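Local coordinates for protein gdp-l-fucose synthetase (Naegleria fowleri, PDB 6AQZ) that probably makes GDP-L-fucose as an NADP-dependent oxidoreductase of the NAD-dependent epimerase/dehydratase family, and binds NADP, at residues L248-N253 / E258-C263. Sequence-based numbering, arbitrary orientation.
Sequences LWTMFN and EPIMLC
Ile-260 packs against Trp-249 and Thr-250 in a small, buried van der Waals contact between the last turns of helix 240-253 and the short strand 260-262 that follows it. It lies within a beta-alpha-beta crossover. The helix lies against the strand by side chains alone, with no hydrogen bond between the two segments. The closest CA atoms, those of Thr-250 and Ile-260, are 8.5 Å apart. About 108 Å² is buried in all.

Ile-260 divides its two branches between the partners. Its CG1 stands anti to the backbone N (chi1 179°), and the extended chain carries CD1 to an apolar touch 4.1 Å from CZ3 of Trp-249. The isoleucine lies roughly perpendicular to the indole side chain. The other branch, CG2, lies 4.1 Å from OG1 of Thr-250, and the two run antiparallel alongside each other. The hydroxyl is not left without a polar partner here. OG1 hydrogen-bonds to the carbonyl O of Met-246, one turn earlier in the helix.

Within the helix, ND2 of Asn-253 donates to the carbonyl O of Trp-249 at 3.0 Å, and the same ND2 sits over one face of the indole, toward the rim.

Helix 307-312 also meets this cluster: Phe-309 is edge-to-face with Trp-249 and touches Ile-260. Thr-250 rests on Ile-125 of strand 123-127. Strands 234-239 and 260-262 both pair in parallel with strand 184-194. Backbone bonds of Ile-260 to Ser-187 and Ile-189 join the contact to the main sheet of the Rossmann-type fold.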
ATOM      1  N   LEU A 248       2.199  25.211  -9.604  1.00 47.01           N
ATOM      2  CA  LEU A 248       1.188  26.253  -9.443  1.00 49.39           C
ATOM      3  C   LEU A 248       0.197  26.262 -10.608  1.00 51.10           C
ATOM      4  O   LEU A 248      -1.010  26.421 -10.395  1.00 44.21           O
ATOM      5  CB  LEU A 248       1.857  27.608  -9.258  1.00 52.42           C
ATOM      6  CG  LEU A 248       2.510  27.668  -7.871  1.00 53.90           C
ATOM      7  CD1 LEU A 248       3.389  28.909  -7.714  1.00 51.96           C
ATOM      8  CD2 LEU A 248       1.491  27.553  -6.741  1.00 47.77           C
ATOM      9  N   TRP A 249       0.682  26.085 -11.837  1.00 39.36           N
ATOM     10  CA  TRP A 249      -0.238  25.896 -12.953  1.00 49.10           C
ATOM     11  C   TRP A 249      -1.200  24.734 -12.686  1.00 47.42           C
ATOM     12  O   TRP A 249      -2.403  24.840 -12.943  1.00 49.44           O
ATOM     13  CB  TRP A 249       0.554  25.665 -14.244  1.00 39.93           C
ATOM     14  CG  TRP A 249      -0.306  25.339 -15.394  1.00 50.55           C
ATOM     15  CD1 TRP A 249      -0.818  26.207 -16.314  1.00 53.04           C
ATOM     16  CD2 TRP A 249      -0.790  24.038 -15.759  1.00 45.64           C
ATOM     17  NE1 TRP A 249      -1.591  25.533 -17.228  1.00 51.96           N
ATOM     18  CE2 TRP A 249      -1.588  24.198 -16.917  1.00 44.83           C
ATOM     19  CE3 TRP A 249      -0.626  22.755 -15.220  1.00 48.59           C
ATOM     20  CZ2 TRP A 249      -2.215  23.123 -17.551  1.00 41.78           C
ATOM     21  CZ3 TRP A 249      -1.263  21.677 -15.848  1.00 49.45           C
ATOM     22  CH2 TRP A 249      -2.049  21.875 -16.996  1.00 46.56           C
ATOM     23  N   THR A 250      -0.686  23.629 -12.150  1.00 41.03           N
ATOM     24  CA  THR A 250      -1.521  22.466 -11.850  1.00 35.64           C
ATOM     25  C   THR A 250      -2.632  22.820 -10.865  1.00 42.98           C
ATOM     26  O   THR A 250      -3.794  22.491 -11.089  1.00 49.54           O
ATOM     27  CB  THR A 250      -0.632  21.326 -11.323  1.00 34.47           C
ATOM     28  OG1 THR A 250       0.292  20.923 -12.344  1.00 38.48           O
ATOM     29  CG2 THR A 250      -1.446  20.105 -10.887  1.00 35.15           C
ATOM     30  N   MET A 251      -2.304  23.529  -9.792  1.00 48.50           N
ATOM     31  CA  MET A 251      -3.322  23.962  -8.837  1.00 46.52           C
ATOM     32  C   MET A 251      -4.354  24.864  -9.500  1.00 46.32           C
ATOM     33  O   MET A 251      -5.519  24.887  -9.100  1.00 51.43           O
ATOM     34  CB  MET A 251      -2.659  24.695  -7.666  1.00 38.20           C
ATOM     35  CG  MET A 251      -3.593  25.300  -6.634  1.00 40.21           C
ATOM     36  SD  MET A 251      -2.652  26.197  -5.326  1.00 62.03           S
ATOM     37  CE  MET A 251      -2.051  27.609  -6.206  1.00 72.92           C
ATOM     38  N   PHE A 252      -3.923  25.684 -10.451  1.00 46.24           N
ATOM     39  CA  PHE A 252      -4.842  26.641 -11.048  1.00 44.51           C
ATOM     40  C   PHE A 252      -5.746  26.009 -12.100  1.00 45.10           C
ATOM     41  O   PHE A 252      -6.862  26.490 -12.303  1.00 41.78           O
ATOM     42  CB  PHE A 252      -4.065  27.783 -11.701  1.00 52.62           C
ATOM     43  CG  PHE A 252      -3.320  28.649 -10.727  1.00 62.89           C
ATOM     44  CD1 PHE A 252      -3.749  28.786  -9.423  1.00 66.89           C
ATOM     45  CD2 PHE A 252      -2.178  29.321 -11.125  1.00 66.41           C
ATOM     46  CE1 PHE A 252      -3.064  29.591  -8.538  1.00 69.07           C
ATOM     47  CE2 PHE A 252      -1.480  30.121 -10.236  1.00 71.11           C
ATOM     48  CZ  PHE A 252      -1.925  30.249  -8.936  1.00 70.79           C
ATOM     49  N   ASN A 253      -5.270  24.974 -12.792  1.00 39.38           N
ATOM     50  CA  ASN A 253      -5.892  24.562 -14.040  1.00 51.89           C
ATOM     51  C   ASN A 253      -6.301  23.088 -14.096  1.00 50.69           C
ATOM     52  O   ASN A 253      -7.243  22.748 -14.803  1.00 55.37           O
ATOM     53  CB  ASN A 253      -4.947  24.873 -15.211  1.00 40.30           C
ATOM     54  CG  ASN A 253      -4.660  26.359 -15.355  1.00 48.28           C
ATOM     55  OD1 ASN A 253      -5.492  27.102 -15.860  1.00 56.21           O
ATOM     56  ND2 ASN A 253      -3.463  26.801 -14.905  1.00 46.40           N
ATOM     57  N   GLU A 258      -5.758  11.928 -12.224  1.00 44.71           N
ATOM     58  CA  GLU A 258      -4.555  11.211 -12.646  1.00 40.47           C
ATOM     59  C   GLU A 258      -3.323  12.058 -12.348  1.00 47.80           C
ATOM     60  O   GLU A 258      -3.335  13.269 -12.599  1.00 47.68           O
ATOM     61  CB  GLU A 258      -4.587  10.923 -14.148  1.00 43.67           C
ATOM     62  CG  GLU A 258      -5.828  10.208 -14.612  1.00 50.07           C
ATOM     63  CD  GLU A 258      -5.965   8.827 -13.998  1.00 55.99           C
ATOM     64  OE1 GLU A 258      -4.921   8.164 -13.756  1.00 59.44           O
ATOM     65  OE2 GLU A 258      -7.124   8.423 -13.739  1.00 56.14           O
ATOM     66  N   PRO A 259      -2.240  11.462 -11.840  1.00 47.47           N
ATOM     67  CA  PRO A 259      -1.017  12.253 -11.621  1.00 38.98           C
ATOM     68  C   PRO A 259      -0.510  12.788 -12.942  1.00 39.04           C
ATOM     69  O   PRO A 259      -0.732  12.195 -13.993  1.00 45.63           O
ATOM     70  CB  PRO A 259      -0.035  11.250 -11.008  1.00 45.03           C
ATOM     71  CG  PRO A 259      -0.581   9.887 -11.353  1.00 43.56           C
ATOM     72  CD  PRO A 259      -2.073  10.041 -11.474  1.00 43.01           C
ATOM     73  N   ILE A 260       0.133  13.950 -12.896  1.00 37.10           N
ATOM     74  CA  ILE A 260       0.751  14.544 -14.078  1.00 33.47           C
ATOM     75  C   ILE A 260       2.238  14.666 -13.803  1.00 41.80           C
ATOM     76  O   ILE A 260       2.641  15.191 -12.761  1.00 44.05           O
ATOM     77  CB  ILE A 260       0.128  15.907 -14.440  1.00 32.91           C
ATOM     78  CG1 ILE A 260       0.818  16.499 -15.661  1.00 38.63           C
ATOM     79  CG2 ILE A 260       0.189  16.906 -13.283  1.00 32.63           C
ATOM     80  CD1 ILE A 260       0.146  17.794 -16.165  1.00 34.61           C
ATOM     81  N   MET A 261       3.053  14.160 -14.721  1.00 33.27           N
ATOM     82  CA  MET A 261       4.485  14.260 -14.528  1.00 41.00           C
ATOM     83  C   MET A 261       5.028  15.660 -14.759  1.00 41.35           C
ATOM     84  O   MET A 261       4.605  16.378 -15.666  1.00 38.14           O
ATOM     85  CB  MET A 261       5.198  13.261 -15.397  1.00 38.24           C
ATOM     86  CG  MET A 261       5.025  12.004 -14.653  1.00 58.37           C
ATOM     87  SD  MET A 261       6.407  10.967 -14.842  1.00 62.74           S
ATOM     88  CE  MET A 261       5.705  10.036 -16.216  1.00 53.97           C
ATOM     89  N   LEU A 262       5.967  16.041 -13.903  1.00 43.34           N
ATOM     90  CA  LEU A 262       6.703  17.294 -14.040  1.00 41.55           C
ATOM     91  C   LEU A 262       8.143  16.920 -14.364  1.00 39.71           C
ATOM     92  O   LEU A 262       8.899  16.514 -13.478  1.00 40.46           O
ATOM     93  CB  LEU A 262       6.614  18.105 -12.758  1.00 43.36           C
ATOM     94  CG  LEU A 262       5.240  18.362 -12.121  1.00 42.02           C
ATOM     95  CD1 LEU A 262       5.365  19.351 -10.939  1.00 43.01           C
ATOM     96  CD2 LEU A 262       4.231  18.846 -13.140  1.00 33.68           C
ATOM     97  N   CYS A 263       8.524  17.054 -15.629  1.00 38.82           N
ATOM     98  CA  CYS A 263       9.886  16.741 -16.034  1.00 47.50           C
ATOM     99  C   CYS A 263      10.190  17.488 -17.322  1.00 51.92           C
ATOM    100  O   CYS A 263       9.376  18.259 -17.835  1.00 52.68           O
ATOM    101  CB  CYS A 263      10.108  15.243 -16.215  1.00 56.31           C
ATOM    102  SG  CYS A 263       9.214  14.549 -17.594  1.00 56.87           S
TER